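Local coordinates for protein phospholyase (Arthrobacter aurescens, PDB 5G4I) that probably catalyses the pyridoxal-phosphate-dependent elimination of phosphate from phosphoethanolamine, using the fold of a class III aminotransferase, at residues G120-E125 with F308-A313; S146-T151 with I249-Q254. All coordinates share one frame; numbering follows the deposited sequence.

Contact 1: G120-E125 with F308-A313; sequences GSEANE and FFNTFA. With PLP (pyridoxal-5'-phosphate), chain C; PLP (pyridoxal-5'-phosphate), chain H.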
loop_
_atom_site.group_PDB
_atom_site.type_symbol
_atom_site.label_atom_id
_atom_site.label_comp_id
_atom_site.label_asym_id
_atom_site.label_seq_id
_atom_site.Cartn_x
_atom_site.Cartn_y
_atom_site.Cartn_z
ATOM N N GLY A 120 -3.480 4.453 -3.495
ATOM C CA GLY A 120 -4.868 4.984 -3.297
ATOM C C GLY A 120 -5.658 4.087 -2.407
ATOM O O GLY A 120 -6.471 4.598 -1.553
ATOM N N SER A 121 -5.559 2.739 -2.554
ATOM C CA SER A 121 -6.333 1.813 -1.617
ATOM C C SER A 121 -5.898 2.065 -0.189
ATOM O O SER A 121 -6.748 2.050 0.742
ATOM C CB SER A 121 -6.212 0.283 -2.031
ATOM O OG SER A 121 -6.860 0.049 -3.266
ATOM N N GLU A 122 -4.599 2.171 0.070
ATOM C CA GLU A 122 -4.136 2.433 1.480
ATOM C C GLU A 122 -4.751 3.724 1.963
ATOM O O GLU A 122 -5.132 3.824 3.183
ATOM C CB GLU A 122 -2.612 2.429 1.635
ATOM C CG GLU A 122 -1.911 1.098 1.589
ATOM C CD GLU A 122 -0.482 1.165 2.178
ATOM O OE1 GLU A 122 0.305 2.159 1.909
ATOM O OE2 GLU A 122 -0.089 0.200 2.958
ATOM N N ALA A 123 -4.834 4.734 1.099
ATOM C CA ALA A 123 -5.391 6.050 1.535
ATOM C C ALA A 123 -6.888 5.904 1.891
ATOM O O ALA A 123 -7.365 6.402 2.952
ATOM C CB ALA A 123 -5.140 7.128 0.498
ATOM N N ASN A 124 -7.689 5.315 1.017
ATOM C CA ASN A 124 -9.130 5.188 1.292
ATOM C C ASN A 124 -9.369 4.237 2.474
ATOM O O ASN A 124 -10.299 4.518 3.289
ATOM C CB ASN A 124 -9.919 4.715 0.052
ATOM C CG ASN A 124 -10.190 5.806 -0.954
ATOM O OD1 ASN A 124 -10.452 6.954 -0.556
ATOM N ND2 ASN A 124 -10.256 5.464 -2.219
ATOM N N GLU A 125 -8.616 3.157 2.658
ATOM C CA GLU A 125 -8.724 2.317 3.860
ATOM C C GLU A 125 -8.522 3.150 5.083
ATOM O O GLU A 125 -9.323 3.034 6.064
ATOM C CB GLU A 125 -7.646 1.195 3.793
ATOM C CG GLU A 125 -7.652 0.275 4.989
ATOM C CD GLU A 125 -8.759 -0.720 5.053
ATOM O OE1 GLU A 125 -9.558 -0.848 4.113
ATOM O OE2 GLU A 125 -8.854 -1.437 6.112
ATOM N N PHE A 308 -0.236 4.591 15.153
ATOM C CA PHE A 308 -0.316 4.412 13.691
ATOM C C PHE A 308 1.044 4.646 13.027
ATOM O O PHE A 308 1.666 5.706 13.221
ATOM C CB PHE A 308 -1.399 5.355 13.060
ATOM C CG PHE A 308 -1.505 5.187 11.543
ATOM C CD1 PHE A 308 -2.151 4.091 11.026
ATOM C CD2 PHE A 308 -0.848 6.081 10.693
ATOM C CE1 PHE A 308 -2.153 3.877 9.615
ATOM C CE2 PHE A 308 -0.811 5.836 9.313
ATOM C CZ PHE A 308 -1.449 4.755 8.818
ATOM N N PHE A 309 1.432 3.712 12.130
ATOM C CA PHE A 309 2.759 3.798 11.455
ATOM C C PHE A 309 2.653 2.989 10.150
ATOM O O PHE A 309 2.230 1.813 10.210
ATOM C CB PHE A 309 3.913 3.315 12.389
ATOM C CG PHE A 309 5.312 3.433 11.805
ATOM C CD1 PHE A 309 5.860 4.659 11.474
ATOM C CD2 PHE A 309 5.950 2.292 11.403
ATOM C CE1 PHE A 309 7.113 4.762 10.812
ATOM C CE2 PHE A 309 7.287 2.347 10.839
ATOM C CZ PHE A 309 7.835 3.566 10.524
ATOM N N ASN A 310 3.173 3.544 9.040
ATOM C CA ASN A 310 3.292 2.954 7.711
ATOM C C ASN A 310 4.781 3.050 7.366
ATOM O O ASN A 310 5.303 4.143 7.207
ATOM C CB ASN A 310 2.337 3.702 6.791
ATOM C CG ASN A 310 2.398 3.293 5.366
ATOM O OD1 ASN A 310 3.487 2.971 4.833
ATOM N ND2 ASN A 310 1.243 3.302 4.690
ATOM N N THR A 311 5.466 1.907 7.235
ATOM C CA THR A 311 6.933 1.905 7.194
ATOM C C THR A 311 7.493 2.641 5.988
ATOM O O THR A 311 8.509 3.369 6.095
ATOM C CB THR A 311 7.486 0.452 7.194
ATOM O OG1 THR A 311 7.008 -0.256 8.362
ATOM C CG2 THR A 311 9.038 0.426 7.215
ATOM N N PHE A 312 6.949 2.411 4.798
ATOM C CA PHE A 312 7.470 3.033 3.564
ATOM C C PHE A 312 6.912 4.463 3.348
ATOM O O PHE A 312 7.526 5.235 2.620
ATOM C CB PHE A 312 7.131 2.172 2.317
ATOM C CG PHE A 312 7.745 0.770 2.316
ATOM C CD1 PHE A 312 9.089 0.575 2.571
ATOM C CD2 PHE A 312 6.961 -0.293 1.901
ATOM C CE1 PHE A 312 9.631 -0.717 2.464
ATOM C CE2 PHE A 312 7.497 -1.577 1.792
ATOM C CZ PHE A 312 8.856 -1.783 2.086
ATOM N N ALA A 313 5.821 4.828 4.041
ATOM C CA ALA A 313 5.224 6.128 3.754
ATOM C C ALA A 313 6.133 7.279 4.125
ATOM O O ALA A 313 6.759 7.256 5.239
ATOM C CB ALA A 313 3.918 6.279 4.493
HETATM N N1 PLP C . -10.137 5.209 -6.073
HETATM C C2 PLP C . -10.206 5.617 -7.363
HETATM C C2A PLP C . -11.211 6.663 -7.767
HETATM C C3 PLP C . -9.292 5.037 -8.379
HETATM O O3 PLP C . -9.342 5.431 -9.681
HETATM C C4 PLP C . -8.326 4.013 -7.922
HETATM C C4A PLP C . -7.375 3.376 -8.861
HETATM C C5 PLP C . -8.353 3.654 -6.484
HETATM C C6 PLP C . -9.266 4.281 -5.640
HETATM C C5A PLP C . -7.398 2.617 -5.939
HETATM O O4P PLP C . -6.064 2.955 -6.310
HETATM P P PLP C . -4.866 1.897 -6.108
HETATM O O1P PLP C . -5.028 0.940 -7.264
HETATM O O2P PLP C . -3.618 2.745 -6.171
HETATM O O3P PLP C . -5.141 1.292 -4.753
HETATM N N1 PLP H . 4.400 -7.555 9.636
HETATM C C2 PLP H . 5.498 -7.491 10.308
HETATM C C2A PLP H . 5.969 -8.719 11.097
HETATM C C3 PLP H . 6.262 -6.208 10.348
HETATM O O3 PLP H . 7.483 -6.137 10.991
HETATM C C4 PLP H . 5.801 -5.027 9.598
HETATM C C4A PLP H . 6.615 -3.782 9.457
HETATM C C5 PLP H . 4.529 -5.226 8.932
HETATM C C6 PLP H . 3.884 -6.507 8.975
HETATM C C5A PLP H . 3.880 -3.998 8.223
HETATM O O4P PLP H . 4.620 -3.567 7.108
HETATM P P PLP H . 4.195 -2.060 6.597
HETATM O O1P PLP H . 4.504 -0.960 7.617
HETATM O O2P PLP H . 5.022 -2.093 5.279
HETATM O O3P PLP H . 2.819 -2.048 6.083
#

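Contact 2: S146-T151 with I249-Q254; sequences SYHGNT and ISDEVQ. With PLP (pyridoxal-5'-phosphate), chain C; PO4 (phosphate ion), chain D.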
loop_
_atom_site.group_PDB
_atom_site.type_symbol
_atom_site.label_atom_id
_atom_site.label_comp_id
_atom_site.label_asym_id
_atom_site.label_seq_id
_atom_site.Cartn_x
_atom_site.Cartn_y
_atom_site.Cartn_z
ATOM N N SER A 146 -19.497 2.353 -8.440
ATOM C CA SER A 146 -18.215 2.981 -8.002
ATOM C C SER A 146 -17.145 1.970 -7.651
ATOM O O SER A 146 -17.417 0.779 -7.413
ATOM C CB SER A 146 -18.443 3.925 -6.819
ATOM O OG SER A 146 -19.131 3.327 -5.773
ATOM N N TYR A 147 -15.901 2.464 -7.568
ATOM C CA TYR A 147 -14.751 1.641 -7.183
ATOM C C TYR A 147 -13.705 2.515 -6.460
ATOM O O TYR A 147 -13.234 3.524 -7.004
ATOM C CB TYR A 147 -14.118 0.914 -8.377
ATOM C CG TYR A 147 -12.858 0.152 -7.995
ATOM C CD1 TYR A 147 -12.925 -1.009 -7.253
ATOM C CD2 TYR A 147 -11.572 0.653 -8.301
ATOM C CE1 TYR A 147 -11.816 -1.696 -6.833
ATOM C CE2 TYR A 147 -10.432 -0.062 -7.937
ATOM C CZ TYR A 147 -10.543 -1.223 -7.200
ATOM O OH TYR A 147 -9.425 -1.899 -6.775
ATOM N N HIS A 148 -13.415 2.159 -5.194
ATOM C CA HIS A 148 -12.502 2.974 -4.366
ATOM C C HIS A 148 -11.271 2.222 -3.849
ATOM O O HIS A 148 -10.432 2.744 -3.106
ATOM C CB HIS A 148 -13.333 3.590 -3.175
ATOM C CG HIS A 148 -14.403 4.515 -3.638
ATOM N ND1 HIS A 148 -14.157 5.763 -4.139
ATOM C CD2 HIS A 148 -15.763 4.364 -3.701
ATOM C CE1 HIS A 148 -15.290 6.322 -4.498
ATOM N NE2 HIS A 148 -16.278 5.489 -4.293
ATOM N N GLY A 149 -11.095 0.962 -4.252
ATOM C CA GLY A 149 -9.913 0.167 -3.926
ATOM C C GLY A 149 -10.175 -1.285 -3.528
ATOM O O GLY A 149 -11.303 -1.788 -3.649
ATOM N N ASN A 150 -9.080 -1.960 -3.091
ATOM C CA ASN A 150 -9.027 -3.427 -3.126
ATOM C C ASN A 150 -8.808 -4.161 -1.784
ATOM O O ASN A 150 -8.481 -5.381 -1.765
ATOM C CB ASN A 150 -7.955 -3.797 -4.148
ATOM C CG ASN A 150 -6.605 -3.300 -3.736
ATOM O OD1 ASN A 150 -6.296 -3.152 -2.547
ATOM N ND2 ASN A 150 -5.730 -2.967 -4.712
ATOM N N THR A 151 -8.919 -3.460 -0.656
ATOM C CA THR A 151 -8.867 -4.038 0.708
ATOM C C THR A 151 -10.197 -4.789 1.002
ATOM O O THR A 151 -11.212 -4.638 0.269
ATOM C CB THR A 151 -8.588 -3.008 1.799
ATOM O OG1 THR A 151 -9.717 -2.113 1.771
ATOM C CG2 THR A 151 -7.254 -2.274 1.553
ATOM N N ILE A 249 -15.811 12.347 2.449
ATOM C CA ILE A 249 -14.507 11.993 1.884
ATOM C C ILE A 249 -14.587 12.270 0.338
ATOM O O ILE A 249 -15.371 11.621 -0.363
ATOM C CB ILE A 249 -14.059 10.527 2.076
ATOM C CG1 ILE A 249 -14.049 10.099 3.579
ATOM C CG2 ILE A 249 -12.634 10.304 1.467
ATOM C CD1 ILE A 249 -13.989 8.599 3.763
ATOM N N SER A 250 -13.704 13.171 -0.169
ATOM C CA SER A 250 -13.494 13.260 -1.651
ATOM C C SER A 250 -12.334 12.370 -2.059
ATOM O O SER A 250 -11.174 12.660 -1.605
ATOM C CB SER A 250 -13.214 14.703 -2.100
ATOM O OG SER A 250 -13.105 14.767 -3.519
ATOM N N ASP A 251 -12.615 11.381 -2.921
ATOM C CA ASP A 251 -11.573 10.492 -3.496
ATOM C C ASP A 251 -11.097 11.207 -4.779
ATOM O O ASP A 251 -11.837 11.299 -5.741
ATOM C CB ASP A 251 -12.188 9.133 -3.777
ATOM C CG ASP A 251 -11.228 8.158 -4.443
ATOM O OD1 ASP A 251 -10.238 8.607 -5.025
ATOM O OD2 ASP A 251 -11.551 6.931 -4.457
ATOM N N GLU A 252 -9.865 11.760 -4.678
ATOM C CA GLU A 252 -9.215 12.540 -5.757
ATOM C C GLU A 252 -8.287 11.714 -6.577
ATOM O O GLU A 252 -7.483 12.291 -7.347
ATOM C CB GLU A 252 -8.514 13.760 -5.176
ATOM C CG GLU A 252 -9.456 14.767 -4.554
ATOM C CD GLU A 252 -10.251 15.619 -5.525
ATOM O OE1 GLU A 252 -9.818 15.743 -6.687
ATOM O OE2 GLU A 252 -11.280 16.171 -5.077
ATOM N N VAL A 253 -8.379 10.399 -6.536
ATOM C CA VAL A 253 -7.440 9.580 -7.354
ATOM C C VAL A 253 -7.624 9.839 -8.817
ATOM O O VAL A 253 -6.557 9.913 -9.545
ATOM C CB VAL A 253 -7.562 8.048 -6.985
ATOM C CG1 VAL A 253 -6.720 7.220 -7.932
ATOM C CG2 VAL A 253 -7.191 7.814 -5.553
ATOM N N GLN A 254 -8.825 10.015 -9.314
ATOM C CA GLN A 254 -9.106 10.321 -10.741
ATOM C C GLN A 254 -9.164 11.828 -11.061
ATOM O O GLN A 254 -8.807 12.221 -12.214
ATOM C CB GLN A 254 -10.468 9.742 -11.246
ATOM C CG GLN A 254 -10.567 8.242 -11.174
ATOM C CD GLN A 254 -9.762 7.538 -12.267
ATOM O OE1 GLN A 254 -9.470 8.068 -13.296
ATOM N NE2 GLN A 254 -9.439 6.323 -12.007
HETATM N N1 PLP C . -10.137 5.209 -6.073
HETATM C C2 PLP C . -10.206 5.617 -7.363
HETATM C C2A PLP C . -11.211 6.663 -7.767
HETATM C C3 PLP C . -9.292 5.037 -8.379
HETATM O O3 PLP C . -9.342 5.431 -9.681
HETATM C C4 PLP C . -8.326 4.013 -7.922
HETATM C C4A PLP C . -7.375 3.376 -8.861
HETATM C C5 PLP C . -8.353 3.654 -6.484
HETATM C C6 PLP C . -9.266 4.281 -5.640
HETATM C C5A PLP C . -7.398 2.617 -5.939
HETATM O O4P PLP C . -6.064 2.955 -6.310
HETATM P P PLP C . -4.866 1.897 -6.108
HETATM O O1P PLP C . -5.028 0.940 -7.264
HETATM O O2P PLP C . -3.618 2.745 -6.171
HETATM O O3P PLP C . -5.141 1.292 -4.753
HETATM P P PO4 D . -7.820 3.156 -14.517
HETATM O O1 PO4 D . -8.503 4.312 -14.071
HETATM O O2 PO4 D . -6.411 3.374 -15.063
HETATM O O3 PO4 D . -8.535 3.081 -15.861
HETATM O O4 PO4 D . -7.926 1.875 -13.731
#

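Contact 1: G120-E125 with F308-A313
Glu122 OE1 takes two N-H groups, one from Asn310 ND2 across the contact and one from the backbone of Asn118. The motif is the phosphate-binding start of helix 120-135, at the dimer interface of a class III aminotransferase fold. The bond from Asn310 ND2 to Glu122 OE1 is 3.1 Å. It leaves Asn310 almost in its amide plane but arrives from above the carboxylate, the two planes standing 78° apart. The other carboxylate oxygen, OE2, bonds to Ser119 OG of the second subunit, so both oxygens of this buried group are engaged. Each segment also grips a phosphate, but of different cofactors. Gly120 N bonds to O2P of this subunit's PLP, and Ser121 N and OG to its O3P, OG at 2.6 Å. Thr311 N and OG1 both bond to O1P, OG1 at 2.7 Å, of the PLP held by Gly120 and Ser121 of the second subunit. The Asn310-Glu122 bond thus links the neighbours of two phosphate-binding residues, Thr311 and Ser121. CG of Asn310 is anti to the backbone N (chi1 176°), which carries the amide toward the helix. Its ND2 meets Glu122, while its OD1 takes a weak bond from Ala313 N at 3.1 Å.

Contact 2: S146-T151 with I249-Q254
His148 ND1 bonds to Asp251 OD2 at 2.9 Å, almost straight at 177°. The oxygen lies in the imidazole plane and is met on its anti side; ring and carboxylate planes stand 47° apart. With CG anti to the backbone N (chi1 177°), Asp251 turns its carboxylate toward His148. The same oxygen sits 2.8 Å from N1 of the PLP and takes a further bond from Asn124 ND2. Val253 lies over one face of the pyridine ring, CG1 3.4 Å from C3, and the Tyr147 ring is on the other side. Gln254 NE2 approaches PLP O3 and also bonds at 3.0 Å to O1 of a phosphate ion, probably from the crystallisation liquor. Further out, Asp251 OD1 accepts from Val253 N at 3.0 Å. This Asx turn, with the bonds to OD2, probably holds the carboxylate's rotation. Arg414 holds OE1 of Gln254. With Asp251 replaced by an alanine, His148 ND1, Asn124 ND2 and the cofactor N1 are likely to lose their common partner, and the Asx turn its acceptor. Asp251 ends strand 247-251, which lies between strands 214-217 and 276-279 of its mixed sheet. A carboxylate here, facing the pyridine nitrogen, is the hallmark of the fold type I PLP site.

Overall arrangement
Both contacts are buried, but at different depths. Contact 2 lies about 7 Å from the centre of the chain, at the end of a sheet strand, and contact 1 about 18 Å, centre to centre. Both touch the second subunit: contact 1 through its bonded carboxylate, at that subunit's Ser119, contact 2 through the loop around Asn150. They join through helix 120-135: Asn124 ND2 reaches His148 O at 2.9 Å, and Glu125 OE1 reaches Thr151 OG1 at 2.7 Å. Residues 120-125 and contact 2 share one PLP, the former mainly at its phosphate, the latter at its ring. Residues 308-313 serve the second subunit's PLP. The accepting carboxylate faces an amide in contact 1, an imidazole in contact 2.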